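Local structure of probable 2-hydroxyhepta-2,4-diene-1,7-dioate isomerase (Thermus thermophilus, 2DFU) at residues 131-136 with 205-210; 122-127 with 219-224; 183-188 with 244-249; 74-79 with 210-215; 84-89 with 168-173. The protein probably binds a metal ion and isomerises 2-hydroxyhepta-2,4-diene-1,7-dioate, as a dimeric member of the fumarylacetoacetate hydrolase family. All coordinates share one frame; numbering follows the deposited sequence.

Contact 1. Residues 131-136 with 205-210; sequences EKALDH and SVAEIL
Ala133 and Ala207 bring two helical pieces close together: their CA atoms lie 5.0 Å apart, and Ala133 CB reaches Ala207 CB at 3.8 Å. The same methyl also rests against the backbone of the partner helix, 3.3 Å from Ala207 O, and it also meets Leu210 CB, about one turn further on. Beside this pair Leu134 meets the same helix. Its CG, anti to its own carbonyl carbon (chi1 -60°), stands near Ala207 CB, while CD2 meets Val206 CG1 at 4.0 Å, the two side chains crossing at about a right angle. All of these side-chain contacts are apolar.

In the fumarylacetoacetate hydrolase fold of this chain, helix 206-214 packs by Ile209 and Leu210 on strand 224-226, and the short helix 130-133 leads through a 3-10 segment into strand 137-148. The contact joins the two helical pieces on that side of the fold, with Leu134 also touching Tyr140.

Further out, each piece is fixed by polar bonds of its own. Helix 206-214 opens with a capping box: Glu208 N donates to Ser205 OG, and Ser205 N returns a nearly straight bond to Glu208 OE1, at 2.9 Å and 168°. On the other piece, His136 turns its ring edge to the backbone, and ND1 donates to Lys132 O at 2.8 Å, with the oxygen close to the ring plane. The backbone N of Val206 is in turn held by Gln181 OE1.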
# COMPACT_ATOMS: atom_id res chain seq x y z
N GLU A 131 5.82 -15.07 19.92
CA GLU A 131 6.46 -16.39 19.87
C GLU A 131 6.19 -17.18 18.60
O GLU A 131 6.90 -18.14 18.31
CB GLU A 131 6.03 -17.25 21.06
CG GLU A 131 5.90 -16.51 22.38
CD GLU A 131 4.57 -15.79 22.51
OE1 GLU A 131 3.52 -16.47 22.45
OE2 GLU A 131 4.57 -14.55 22.67
N LYS A 132 5.17 -16.79 17.84
CA LYS A 132 4.87 -17.51 16.61
C LYS A 132 5.15 -16.66 15.37
O LYS A 132 4.98 -17.12 14.24
CB LYS A 132 3.40 -17.95 16.59
CG LYS A 132 3.03 -18.98 17.64
CD LYS A 132 1.71 -19.65 17.29
CE LYS A 132 1.31 -20.69 18.33
NZ LYS A 132 1.03 -20.06 19.65
N ALA A 133 5.59 -15.43 15.58
CA ALA A 133 5.86 -14.51 14.48
C ALA A 133 6.84 -15.02 13.42
O ALA A 133 6.46 -15.17 12.25
CB ALA A 133 6.35 -13.18 15.04
N LEU A 134 8.07 -15.30 13.82
CA LEU A 134 9.10 -15.76 12.90
C LEU A 134 8.77 -16.96 12.04
O LEU A 134 9.32 -17.13 10.95
CB LEU A 134 10.40 -16.02 13.67
CG LEU A 134 10.96 -14.80 14.39
CD1 LEU A 134 12.36 -15.10 14.94
CD2 LEU A 134 11.01 -13.61 13.43
N ASP A 135 7.87 -17.81 12.52
CA ASP A 135 7.50 -18.99 11.76
C ASP A 135 6.72 -18.64 10.49
O ASP A 135 6.61 -19.45 9.58
CB ASP A 135 6.66 -19.93 12.63
CG ASP A 135 6.49 -21.30 12.01
OD1 ASP A 135 7.51 -22.01 11.86
OD2 ASP A 135 5.34 -21.66 11.66
N HIS A 136 6.17 -17.42 10.45
CA HIS A 136 5.41 -16.97 9.29
C HIS A 136 6.27 -16.21 8.29
O HIS A 136 5.77 -15.71 7.29
CB HIS A 136 4.26 -16.05 9.73
CG HIS A 136 3.21 -16.73 10.56
ND1 HIS A 136 3.47 -17.21 11.83
CD2 HIS A 136 1.91 -17.01 10.30
CE1 HIS A 136 2.37 -17.76 12.32
NE2 HIS A 136 1.41 -17.65 11.41
N SER A 205 11.96 -6.23 18.57
CA SER A 205 12.48 -7.32 17.76
C SER A 205 11.59 -7.49 16.52
O SER A 205 10.47 -6.98 16.45
CB SER A 205 12.48 -8.62 18.56
OG SER A 205 11.17 -9.13 18.70
N VAL A 206 12.10 -8.23 15.54
CA VAL A 206 11.35 -8.49 14.33
C VAL A 206 10.05 -9.22 14.69
O VAL A 206 8.98 -8.89 14.19
CB VAL A 206 12.17 -9.36 13.35
CG1 VAL A 206 11.30 -9.79 12.17
CG2 VAL A 206 13.38 -8.57 12.87
N ALA A 207 10.16 -10.20 15.58
CA ALA A 207 9.00 -10.96 16.01
C ALA A 207 7.94 -10.07 16.65
O ALA A 207 6.75 -10.26 16.44
CB ALA A 207 9.43 -12.06 16.97
N GLU A 208 8.39 -9.09 17.44
CA GLU A 208 7.47 -8.17 18.11
C GLU A 208 6.82 -7.22 17.12
O GLU A 208 5.64 -6.87 17.26
CB GLU A 208 8.22 -7.37 19.18
CG GLU A 208 8.84 -8.24 20.27
CD GLU A 208 9.58 -7.44 21.33
OE1 GLU A 208 10.42 -6.58 20.97
OE2 GLU A 208 9.32 -7.67 22.53
N ILE A 209 7.58 -6.79 16.12
CA ILE A 209 7.07 -5.88 15.11
C ILE A 209 5.96 -6.55 14.30
O ILE A 209 4.88 -5.98 14.13
CB ILE A 209 8.20 -5.43 14.16
CG1 ILE A 209 9.15 -4.52 14.93
CG2 ILE A 209 7.61 -4.73 12.93
CD1 ILE A 209 10.39 -4.12 14.15
N LEU A 210 6.23 -7.75 13.80
CA LEU A 210 5.24 -8.48 13.01
C LEU A 210 3.99 -8.75 13.84
O LEU A 210 2.87 -8.60 13.36
CB LEU A 210 5.81 -9.81 12.53
CG LEU A 210 7.01 -9.75 11.58
CD1 LEU A 210 7.50 -11.16 11.31
CD2 LEU A 210 6.63 -9.04 10.28

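Contact 2. Residues 122-127 with 219-224; sequences GDRMRH and LEPLDV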
# COMPACT_ATOMS: atom_id res chain seq x y z
N GLY A 122 5.91 -14.84 4.77
CA GLY A 122 5.62 -16.08 4.07
C GLY A 122 4.18 -16.54 4.20
O GLY A 122 3.54 -16.86 3.20
N ASP A 123 3.67 -16.60 5.42
CA ASP A 123 2.29 -17.04 5.64
C ASP A 123 1.47 -15.86 6.17
O ASP A 123 1.99 -15.03 6.92
CB ASP A 123 2.25 -18.19 6.66
CG ASP A 123 3.22 -19.31 6.32
OD1 ASP A 123 3.13 -19.87 5.21
OD2 ASP A 123 4.09 -19.64 7.17
N ARG A 124 0.20 -15.80 5.79
CA ARG A 124 -0.69 -14.73 6.24
C ARG A 124 -0.59 -14.58 7.76
O ARG A 124 -0.51 -15.57 8.49
CB ARG A 124 -2.13 -15.05 5.82
CG ARG A 124 -3.16 -14.03 6.28
CD ARG A 124 -4.53 -14.22 5.61
NE ARG A 124 -4.48 -13.94 4.17
CZ ARG A 124 -4.31 -14.87 3.23
NH1 ARG A 124 -4.17 -16.15 3.56
NH2 ARG A 124 -4.26 -14.51 1.95
N MET A 125 -0.60 -13.34 8.23
CA MET A 125 -0.51 -13.06 9.66
C MET A 125 -1.64 -12.16 10.16
O MET A 125 -1.80 -11.03 9.69
CB MET A 125 0.83 -12.39 9.98
CG MET A 125 2.06 -13.18 9.59
SD MET A 125 3.57 -12.31 10.08
CE MET A 125 3.66 -12.77 11.84
N ARG A 126 -2.40 -12.66 11.13
CA ARG A 126 -3.50 -11.92 11.76
C ARG A 126 -3.56 -12.36 13.23
O ARG A 126 -3.78 -13.53 13.51
CB ARG A 126 -4.83 -12.23 11.08
CG ARG A 126 -6.03 -11.63 11.80
CD ARG A 126 -7.32 -11.82 11.03
NE ARG A 126 -8.47 -11.23 11.73
CZ ARG A 126 -9.01 -11.72 12.84
NH1 ARG A 126 -8.52 -12.82 13.39
NH2 ARG A 126 -10.03 -11.10 13.41
N HIS A 127 -3.36 -11.42 14.14
CA HIS A 127 -3.36 -11.72 15.58
C HIS A 127 -2.39 -12.87 15.85
O HIS A 127 -2.80 -13.95 16.28
CB HIS A 127 -4.76 -12.11 16.07
CG HIS A 127 -5.82 -11.08 15.78
ND1 HIS A 127 -5.53 -9.75 15.60
CD2 HIS A 127 -7.16 -11.20 15.67
CE1 HIS A 127 -6.66 -9.08 15.39
NE2 HIS A 127 -7.66 -9.94 15.43
N LEU A 219 -1.17 -9.15 7.57
CA LEU A 219 -0.03 -9.14 6.67
C LEU A 219 -0.22 -10.30 5.70
O LEU A 219 -0.47 -11.43 6.13
CB LEU A 219 1.27 -9.32 7.46
CG LEU A 219 1.73 -8.05 8.19
CD1 LEU A 219 2.85 -8.39 9.16
CD2 LEU A 219 2.18 -7.02 7.16
N GLU A 220 -0.12 -10.00 4.41
CA GLU A 220 -0.30 -11.01 3.37
C GLU A 220 1.00 -11.66 2.94
O GLU A 220 2.08 -11.11 3.18
CB GLU A 220 -0.94 -10.38 2.12
CG GLU A 220 -2.37 -9.91 2.30
CD GLU A 220 -3.33 -11.06 2.55
OE1 GLU A 220 -3.32 -12.03 1.76
OE2 GLU A 220 -4.10 -11.00 3.53
N PRO A 221 0.92 -12.84 2.32
CA PRO A 221 2.15 -13.51 1.88
C PRO A 221 2.88 -12.56 0.93
O PRO A 221 2.25 -11.92 0.09
CB PRO A 221 1.63 -14.75 1.17
CG PRO A 221 0.39 -15.07 1.94
CD PRO A 221 -0.25 -13.71 2.10
N LEU A 222 4.20 -12.49 1.09
CA LEU A 222 5.08 -11.65 0.29
C LEU A 222 5.02 -10.14 0.60
O LEU A 222 5.63 -9.34 -0.10
CB LEU A 222 4.86 -11.92 -1.20
CG LEU A 222 5.05 -13.40 -1.57
CD1 LEU A 222 4.93 -13.60 -3.08
CD2 LEU A 222 6.42 -13.88 -1.10
N ASP A 223 4.30 -9.76 1.65
CA ASP A 223 4.29 -8.35 2.06
C ASP A 223 5.69 -8.10 2.61
O ASP A 223 6.35 -9.04 3.06
CB ASP A 223 3.27 -8.07 3.17
CG ASP A 223 1.89 -7.75 2.63
OD1 ASP A 223 1.75 -7.54 1.41
OD2 ASP A 223 0.94 -7.70 3.44
N VAL A 224 6.13 -6.85 2.60
CA VAL A 224 7.45 -6.51 3.10
C VAL A 224 7.34 -5.63 4.35
O VAL A 224 6.47 -4.76 4.43
CB VAL A 224 8.27 -5.75 2.00
CG1 VAL A 224 9.56 -5.21 2.57
CG2 VAL A 224 8.57 -6.70 0.84
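Arg124 and Glu220 run side by side and point the same way beside a single antiparallel bridge, in which Met125 and Leu219 form a hydrogen-bonded pair. This isolated bridge joins two loops of the fumarylacetoacetate hydrolase fold, the one after strand 111-121 and the one before strand 224-226. Met125 N donates to Leu219 O at 2.8 Å, and Leu219 N answers to Met125 O.

The guanidinium grips the carboxylate side-on, one nitrogen to each oxygen. NE of Arg124 meets Glu220 OE2 at 3.0 Å on its syn side, near the guanidinium plane; NH2 of Arg124 reaches the syn lone pair of Glu220 OE1 at 2.7 Å, along a more bent line. The two flat groups are turned 48° apart; OE2 stays near the guanidinium plane while OE1 is tilted from it. A bend in Glu220 at chi2 (-65°) carries CD round toward the arginine. Pro221 CD lies over one guanidinium face, off toward the rim. An alanine at Glu220 would probably leave the Arg124 guanidinium without its carboxylate mate and free to turn.

The side chains of Met125 and Leu219 also lie side by side, CB to CB at 4.0 Å, and both pack on Leu210 of helix 206-214. Beyond the bridge a type II turn runs from Glu220 to Asp223, whose carboxylate also pairs with Lys49. Within that turn Glu220 N donates to Asp223 OD2 at 2.7 Å, approaching from above the carboxylate plane.

Contact 3. Residues 183-188 with 244-249; sequences TWVRTY and VAVEGV
Antiparallel strand pairing joins residues 183-188 to 244-249 in the five-stranded mixed sheet of this fumarylacetoacetate hydrolase-family chain, where strand 184-189 lies between 241-246 and 192-198. The axes of the two short strand segments come within 4.7 Å, and their directions differ by 164°. Arg186 and Ala245 make the hydrogen-bonded pair, with N-to-O bonds in both directions, and on either side of it Val185 with Val246 and Thr187 with Val244 make non-hydrogen-bonded pairs.

The residues of these outer pairs share one face of the sheet. Val185 CG2 touches Val246 CG2 at 4.2 Å, the two side chains lying alongside, and Val244 also meets Val142 and Val144 of strand 137-148. Thr187 sets its hydroxyl near the Val244 methyls, but the polar partner of that hydroxyl is Gln195.

Arg186, on the face it shares with Ala245, reaches Glu247 just beyond the partner strand. Its chain extends from CG to NE, and NH1 donates to the anti lone pair of Glu247 OE2 at 2.8 Å in a nearly straight bond. Guanidinium and carboxylate are almost coplanar, 7° apart. The same NH1 donates to a water that passes the contact on to Ala245 O, while NE pairs with Glu196, which leaves this guanidinium between two carboxylates and probably steadies its charge. Trp184 lies beside Glu247, and its ring has Arg186 NH2 over one face, 3.6 Å above the plane and toward the rim.

Just past the end of strand 244-246, where strand 184-188 begins, Glu247 N donates to Trp184 O. Thr183 OG1, anti to its backbone N (chi1 -168°), donates to Glu247 O at 2.6 Å.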
# COMPACT_ATOMS: atom_id res chain seq x y z
N THR A 183 22.56 -10.07 13.83
CA THR A 183 23.26 -9.75 12.60
C THR A 183 23.59 -8.26 12.56
O THR A 183 23.12 -7.48 13.39
CB THR A 183 22.44 -10.14 11.35
OG1 THR A 183 23.27 -10.07 10.18
CG2 THR A 183 21.24 -9.21 11.17
N TRP A 184 24.42 -7.86 11.60
CA TRP A 184 24.80 -6.46 11.46
C TRP A 184 24.32 -5.83 10.17
O TRP A 184 24.27 -6.47 9.12
CB TRP A 184 26.33 -6.31 11.53
CG TRP A 184 26.92 -6.63 12.86
CD1 TRP A 184 27.15 -7.88 13.37
CD2 TRP A 184 27.34 -5.70 13.86
NE1 TRP A 184 27.69 -7.78 14.63
CE2 TRP A 184 27.81 -6.46 14.96
CE3 TRP A 184 27.35 -4.30 13.94
CZ2 TRP A 184 28.30 -5.86 16.13
CZ3 TRP A 184 27.84 -3.71 15.11
CH2 TRP A 184 28.30 -4.49 16.18
N VAL A 185 23.98 -4.55 10.26
CA VAL A 185 23.53 -3.78 9.11
C VAL A 185 24.55 -2.66 8.91
O VAL A 185 24.75 -1.83 9.80
CB VAL A 185 22.14 -3.14 9.37
CG1 VAL A 185 21.75 -2.26 8.22
CG2 VAL A 185 21.09 -4.23 9.58
N ARG A 186 25.22 -2.65 7.76
CA ARG A 186 26.21 -1.63 7.47
C ARG A 186 25.92 -0.93 6.14
O ARG A 186 25.68 -1.58 5.12
CB ARG A 186 27.61 -2.25 7.45
CG ARG A 186 28.03 -2.90 8.76
CD ARG A 186 29.47 -3.38 8.71
NE ARG A 186 29.94 -3.91 9.99
CZ ARG A 186 29.78 -5.17 10.39
NH1 ARG A 186 29.16 -6.04 9.61
NH2 ARG A 186 30.25 -5.55 11.57
N THR A 187 25.95 0.40 6.17
CA THR A 187 25.70 1.20 4.98
C THR A 187 26.96 1.94 4.55
O THR A 187 27.63 2.55 5.37
CB THR A 187 24.60 2.26 5.25
OG1 THR A 187 23.39 1.62 5.64
CG2 THR A 187 24.35 3.09 4.00
N TYR A 188 27.27 1.87 3.26
CA TYR A 188 28.44 2.54 2.71
C TYR A 188 28.01 3.49 1.60
O TYR A 188 27.19 3.14 0.76
CB TYR A 188 29.44 1.53 2.13
CG TYR A 188 29.95 0.50 3.12
CD1 TYR A 188 29.21 -0.65 3.41
CD2 TYR A 188 31.16 0.69 3.79
CE1 TYR A 188 29.67 -1.59 4.32
CE2 TYR A 188 31.63 -0.24 4.71
CZ TYR A 188 30.88 -1.38 4.97
OH TYR A 188 31.33 -2.29 5.89
N VAL A 244 24.38 -1.46 1.01
CA VAL A 244 24.00 -1.88 2.35
C VAL A 244 24.27 -3.37 2.57
O VAL A 244 23.69 -4.22 1.92
CB VAL A 244 22.51 -1.59 2.58
CG1 VAL A 244 22.13 -1.95 4.02
CG2 VAL A 244 22.23 -0.13 2.33
N ALA A 245 25.20 -3.70 3.46
CA ALA A 245 25.55 -5.09 3.68
C ALA A 245 24.96 -5.60 4.98
O ALA A 245 25.10 -4.97 6.03
CB ALA A 245 27.06 -5.24 3.69
N VAL A 246 24.28 -6.74 4.90
CA VAL A 246 23.67 -7.36 6.07
C VAL A 246 24.27 -8.75 6.15
O VAL A 246 24.14 -9.55 5.23
CB VAL A 246 22.14 -7.47 5.91
CG1 VAL A 246 21.55 -8.25 7.08
CG2 VAL A 246 21.53 -6.08 5.87
N GLU A 247 24.96 -9.02 7.26
CA GLU A 247 25.61 -10.31 7.44
C GLU A 247 24.62 -11.46 7.35
O GLU A 247 23.53 -11.41 7.92
CB GLU A 247 26.34 -10.34 8.79
CG GLU A 247 27.72 -9.68 8.75
CD GLU A 247 28.41 -9.68 10.10
OE1 GLU A 247 28.34 -10.71 10.81
OE2 GLU A 247 29.04 -8.66 10.46
N GLY A 248 25.01 -12.49 6.61
CA GLY A 248 24.17 -13.65 6.44
C GLY A 248 23.07 -13.48 5.42
O GLY A 248 22.39 -14.44 5.07
N VAL A 249 22.86 -12.25 4.95
CA VAL A 249 21.81 -12.02 3.96
C VAL A 249 22.40 -11.69 2.60
O VAL A 249 22.25 -12.45 1.64
CB VAL A 249 20.86 -10.89 4.40
CG1 VAL A 249 19.79 -10.68 3.34
CG2 VAL A 249 20.22 -11.25 5.73
O HOH W 1 27.38 -6.26 7.43

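Contact 4. Residues 74-79 with 210-215; sequences KEPGLF and LSYIST
Tyr212 O is gripped twice from Thr215, by the backbone N and by OG1, the latter at 2.7 Å and in the carbonyl plane. This pair of bonds lies near the end of helix 206-214, from which the Tyr212 side chain reaches across to residues 74-79. CG stands anti to the backbone N (chi1 177°), and beyond it the ring is laid against Pro76. Pro76 CD sits over the centre of one face, 3.9 Å from the centroid and 13° off the normal, a CH-pi contact. Leu78 comes to the ring edge instead, with CD1 at 3.7 Å from Tyr212 CE2; the same methyl touches Ile213 CG1 at 3.9 Å.

At the phenol end a water links Tyr212 OH to Pro76 O, at 2.9 Å from each. Glu75 crosses the tyrosine at about a right angle, its OE1 3.3 Å from Tyr212 OH. Arg160 of the second subunit packs on Tyr212 and forms a long, weak ion pair with Glu75.

The contact joins the helix to the chain entering strand 78-81 of the fumarylacetoacetate hydrolase fold, where Leu78 and Ile213 both meet Val51. An alanine at Tyr212 would probably open a gap beside Pro76 and Leu78 and leave the bridging water without its phenol partner. Pro76 and Leu78 thus give the ring an apolar face and edge, while the hydroxyl and the carboxylate meet at its far end, where the neighbouring subunit's arginine could favour a negative charge on Glu75, though only weakly given the length of the pair.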
# COMPACT_ATOMS: atom_id res chain seq x y z
N LYS A 74 7.03 3.52 23.11
CA LYS A 74 6.43 2.40 23.85
C LYS A 74 5.95 1.33 22.88
O LYS A 74 5.98 0.14 23.18
CB LYS A 74 5.25 2.91 24.69
CG LYS A 74 4.23 3.71 23.88
CD LYS A 74 2.96 4.00 24.67
CE LYS A 74 2.05 2.78 24.78
NZ LYS A 74 2.65 1.65 25.55
N GLU A 75 5.48 1.78 21.72
CA GLU A 75 5.00 0.88 20.67
C GLU A 75 5.74 1.23 19.39
O GLU A 75 6.21 2.36 19.22
CB GLU A 75 3.50 1.06 20.43
CG GLU A 75 2.61 0.84 21.64
CD GLU A 75 1.13 0.84 21.29
OE1 GLU A 75 0.69 1.76 20.56
OE2 GLU A 75 0.41 -0.07 21.74
N PRO A 76 5.87 0.26 18.47
CA PRO A 76 6.57 0.54 17.21
C PRO A 76 5.82 1.61 16.41
O PRO A 76 4.62 1.51 16.21
CB PRO A 76 6.55 -0.81 16.50
CG PRO A 76 6.46 -1.80 17.62
CD PRO A 76 5.48 -1.15 18.56
N GLY A 77 6.53 2.65 15.98
CA GLY A 77 5.90 3.68 15.18
C GLY A 77 5.88 3.10 13.77
O GLY A 77 6.88 2.52 13.35
N LEU A 78 4.78 3.25 13.05
CA LEU A 78 4.69 2.68 11.71
C LEU A 78 4.29 3.65 10.61
O LEU A 78 3.65 4.67 10.86
CB LEU A 78 3.67 1.53 11.71
CG LEU A 78 3.81 0.40 12.72
CD1 LEU A 78 2.54 -0.44 12.70
CD2 LEU A 78 5.02 -0.46 12.41
N PHE A 79 4.68 3.32 9.38
CA PHE A 79 4.30 4.10 8.21
C PHE A 79 4.31 3.18 7.00
O PHE A 79 4.96 2.13 7.01
CB PHE A 79 5.22 5.32 8.00
CG PHE A 79 6.66 4.99 7.74
CD1 PHE A 79 7.55 4.84 8.79
CD2 PHE A 79 7.13 4.88 6.43
CE1 PHE A 79 8.91 4.59 8.54
CE2 PHE A 79 8.48 4.63 6.18
CZ PHE A 79 9.37 4.49 7.23
N LEU A 210 6.23 -7.75 13.80
CA LEU A 210 5.24 -8.48 13.01
C LEU A 210 3.99 -8.75 13.84
O LEU A 210 2.87 -8.60 13.36
CB LEU A 210 5.81 -9.81 12.53
CG LEU A 210 7.01 -9.75 11.58
CD1 LEU A 210 7.50 -11.16 11.31
CD2 LEU A 210 6.63 -9.04 10.28
N SER A 211 4.20 -9.15 15.10
CA SER A 211 3.10 -9.45 16.01
C SER A 211 2.25 -8.20 16.22
O SER A 211 1.02 -8.25 16.12
CB SER A 211 3.65 -9.92 17.36
OG SER A 211 2.61 -10.10 18.30
N TYR A 212 2.91 -7.09 16.53
CA TYR A 212 2.22 -5.83 16.76
C TYR A 212 1.35 -5.46 15.56
O TYR A 212 0.16 -5.21 15.69
CB TYR A 212 3.23 -4.71 17.02
CG TYR A 212 2.58 -3.36 17.20
CD1 TYR A 212 1.81 -3.08 18.32
CD2 TYR A 212 2.70 -2.38 16.22
CE1 TYR A 212 1.17 -1.84 18.47
CE2 TYR A 212 2.07 -1.15 16.35
CZ TYR A 212 1.30 -0.89 17.47
OH TYR A 212 0.68 0.33 17.59
N ILE A 213 1.96 -5.45 14.38
CA ILE A 213 1.24 -5.12 13.16
C ILE A 213 0.01 -6.01 12.99
O ILE A 213 -1.07 -5.52 12.67
CB ILE A 213 2.14 -5.28 11.91
CG1 ILE A 213 3.27 -4.24 11.95
CG2 ILE A 213 1.32 -5.11 10.64
CD1 ILE A 213 4.37 -4.51 10.93
N SER A 214 0.18 -7.31 13.22
CA SER A 214 -0.91 -8.27 13.04
C SER A 214 -2.11 -8.10 13.96
O SER A 214 -3.15 -8.71 13.74
CB SER A 214 -0.39 -9.71 13.18
OG SER A 214 -0.08 -10.01 14.53
N THR A 215 -1.98 -7.28 15.00
CA THR A 215 -3.09 -7.08 15.92
C THR A 215 -4.19 -6.21 15.31
O THR A 215 -5.31 -6.17 15.82
CB THR A 215 -2.63 -6.43 17.26
OG1 THR A 215 -2.18 -5.09 17.02
CG2 THR A 215 -1.52 -7.23 17.89
O HOH W 2 1.87 2.33 15.83

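Contact 5. Residues 84-89 with 168-173; sequences NALARP and LPLGPW
Leu168 places CG anti to its backbone N (chi1 -174°), whereas Leu86 has CG anti to its carbonyl carbon (chi1 -66°), and from these different starts the two side chains come to lie alongside, pointing the same way. Their CD2 methyls meet at 3.6 Å, and Leu86 CD2 also reaches Leu170 CD2 at 4.0 Å, one methyl serving two leucines. Their backbones form a short parallel beta ladder between strands 86-87 and 168-175 of the fumarylacetoacetate hydrolase fold, pairing Leu86 with Leu168 and Ala87 with Pro169.

Leu168 O accepts from Ala87 N at 3.1 Å, the donor standing well above the carbonyl plane, and Leu86 CA adds a CH...O contact to the same oxygen. One step on, Leu170 N donates to Ala87 O, nearly along the C=O axis. Pro169, with no N-H to give, presents its CA to Ala87 O. The opposite face, with Ala87 CB near Pro169 CG, carries the smaller contact.

Strand 137-148 pairs antiparallel with strand 168-175, and its Ala143 packs on Leu168 and Leu170; Pro89 and Pro172 both touch Leu41. Gly171 sits where a side chain would collide with the Pro89 ring, and its own backbone angles would also jam a CB against the preceding carbonyl. A cis peptide then leads into Pro172, where the chain turns a corner. Against this corner the Pro89 ring closes the contact: its CD lies 3.3 Å from Leu170 O, and its CB 3.8 Å from Gly171 CA.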
# COMPACT_ATOMS: atom_id res chain seq x y z
N ASN A 84 4.97 1.16 -5.58
CA ASN A 84 5.63 2.02 -6.55
C ASN A 84 7.02 2.45 -6.08
O ASN A 84 7.87 2.84 -6.88
CB ASN A 84 4.79 3.27 -6.81
CG ASN A 84 4.63 4.13 -5.56
OD1 ASN A 84 3.96 3.73 -4.60
ND2 ASN A 84 5.26 5.30 -5.55
N ALA A 85 7.26 2.38 -4.77
CA ALA A 85 8.56 2.77 -4.22
C ALA A 85 9.65 1.74 -4.49
O ALA A 85 10.84 2.04 -4.37
CB ALA A 85 8.44 3.00 -2.70
N LEU A 86 9.26 0.52 -4.84
CA LEU A 86 10.23 -0.53 -5.10
C LEU A 86 11.15 -0.22 -6.28
O LEU A 86 10.72 0.25 -7.33
CB LEU A 86 9.52 -1.86 -5.34
CG LEU A 86 8.79 -2.40 -4.11
CD1 LEU A 86 7.94 -3.59 -4.50
CD2 LEU A 86 9.80 -2.79 -3.04
N ALA A 87 12.44 -0.48 -6.08
CA ALA A 87 13.43 -0.24 -7.12
C ALA A 87 14.36 -1.44 -7.19
O ALA A 87 14.77 -1.98 -6.16
CB ALA A 87 14.22 1.02 -6.79
N ARG A 88 14.69 -1.87 -8.41
CA ARG A 88 15.56 -3.03 -8.62
C ARG A 88 16.92 -2.90 -7.95
O ARG A 88 17.54 -1.85 -7.97
CB ARG A 88 15.78 -3.29 -10.12
CG ARG A 88 14.53 -3.67 -10.89
CD ARG A 88 14.89 -4.05 -12.32
NE ARG A 88 15.44 -2.90 -13.04
CZ ARG A 88 14.69 -1.95 -13.60
NH1 ARG A 88 13.37 -2.02 -13.53
NH2 ARG A 88 15.27 -0.93 -14.20
N PRO A 89 17.40 -4.00 -7.35
CA PRO A 89 18.70 -4.03 -6.68
C PRO A 89 19.78 -4.27 -7.72
O PRO A 89 19.56 -4.96 -8.72
CB PRO A 89 18.56 -5.22 -5.75
CG PRO A 89 17.74 -6.17 -6.57
CD PRO A 89 16.67 -5.27 -7.15
N LEU A 168 12.37 2.84 -2.51
CA LEU A 168 12.64 1.61 -1.78
C LEU A 168 13.44 0.56 -2.53
O LEU A 168 12.89 -0.43 -3.02
CB LEU A 168 11.33 0.98 -1.27
CG LEU A 168 11.54 -0.25 -0.37
CD1 LEU A 168 12.32 0.14 0.89
CD2 LEU A 168 10.20 -0.87 0.01
N PRO A 169 14.75 0.79 -2.69
CA PRO A 169 15.56 -0.22 -3.39
C PRO A 169 15.45 -1.45 -2.49
O PRO A 169 15.50 -1.32 -1.26
CB PRO A 169 16.97 0.39 -3.35
CG PRO A 169 16.70 1.87 -3.42
CD PRO A 169 15.52 2.03 -2.47
N LEU A 170 15.27 -2.64 -3.06
CA LEU A 170 15.12 -3.83 -2.23
C LEU A 170 15.78 -5.05 -2.86
O LEU A 170 15.53 -5.36 -4.03
CB LEU A 170 13.63 -4.11 -2.01
CG LEU A 170 13.25 -5.19 -0.99
CD1 LEU A 170 13.27 -4.59 0.41
CD2 LEU A 170 11.86 -5.73 -1.30
N GLY A 171 16.60 -5.74 -2.08
CA GLY A 171 17.28 -6.92 -2.59
C GLY A 171 18.58 -7.21 -1.85
O GLY A 171 18.75 -6.79 -0.71
N PRO A 172 19.53 -7.93 -2.47
CA PRO A 172 19.50 -8.50 -3.82
C PRO A 172 18.62 -9.75 -3.87
O PRO A 172 18.16 -10.18 -4.93
CB PRO A 172 20.96 -8.87 -4.06
CG PRO A 172 21.36 -9.39 -2.69
CD PRO A 172 20.78 -8.31 -1.77
N TRP A 173 18.42 -10.33 -2.70
CA TRP A 173 17.61 -11.52 -2.61
C TRP A 173 17.25 -11.75 -1.16
O TRP A 173 17.62 -10.99 -0.27
CB TRP A 173 18.39 -12.73 -3.16
CG TRP A 173 19.83 -12.67 -2.81
CD1 TRP A 173 20.40 -12.76 -1.52
CD2 TRP A 173 20.95 -12.62 -3.73
NE1 TRP A 173 21.76 -12.78 -1.54
CE2 TRP A 173 22.14 -12.67 -2.96
CE3 TRP A 173 21.04 -12.54 -5.11
CZ2 TRP A 173 23.37 -12.62 -3.59
CZ3 TRP A 173 22.27 -12.49 -5.74
CH2 TRP A 173 23.45 -12.52 -4.97

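From the N terminus, residues 74-79 open the widest loop, which contact 4 closes at helix 206-214. Within it fall both contact 5, joining 84-89 to 168-173, and contact 1, which brings 131-136 to the start of that helix; these two cross each other. Contact 2 starts at 122-127 and ends at 219-224, so it encloses contact 1 but crosses contacts 4 and 5. Contact 3 opens after contact 5 has closed and crosses contacts 1, 2 and 4. Contacts 1, 2 and 4 gather round helix 206-214, while Val249 O and Trp173 NE1 connect the five-stranded sheet of contact 3 to strand 168-175 of contact 5.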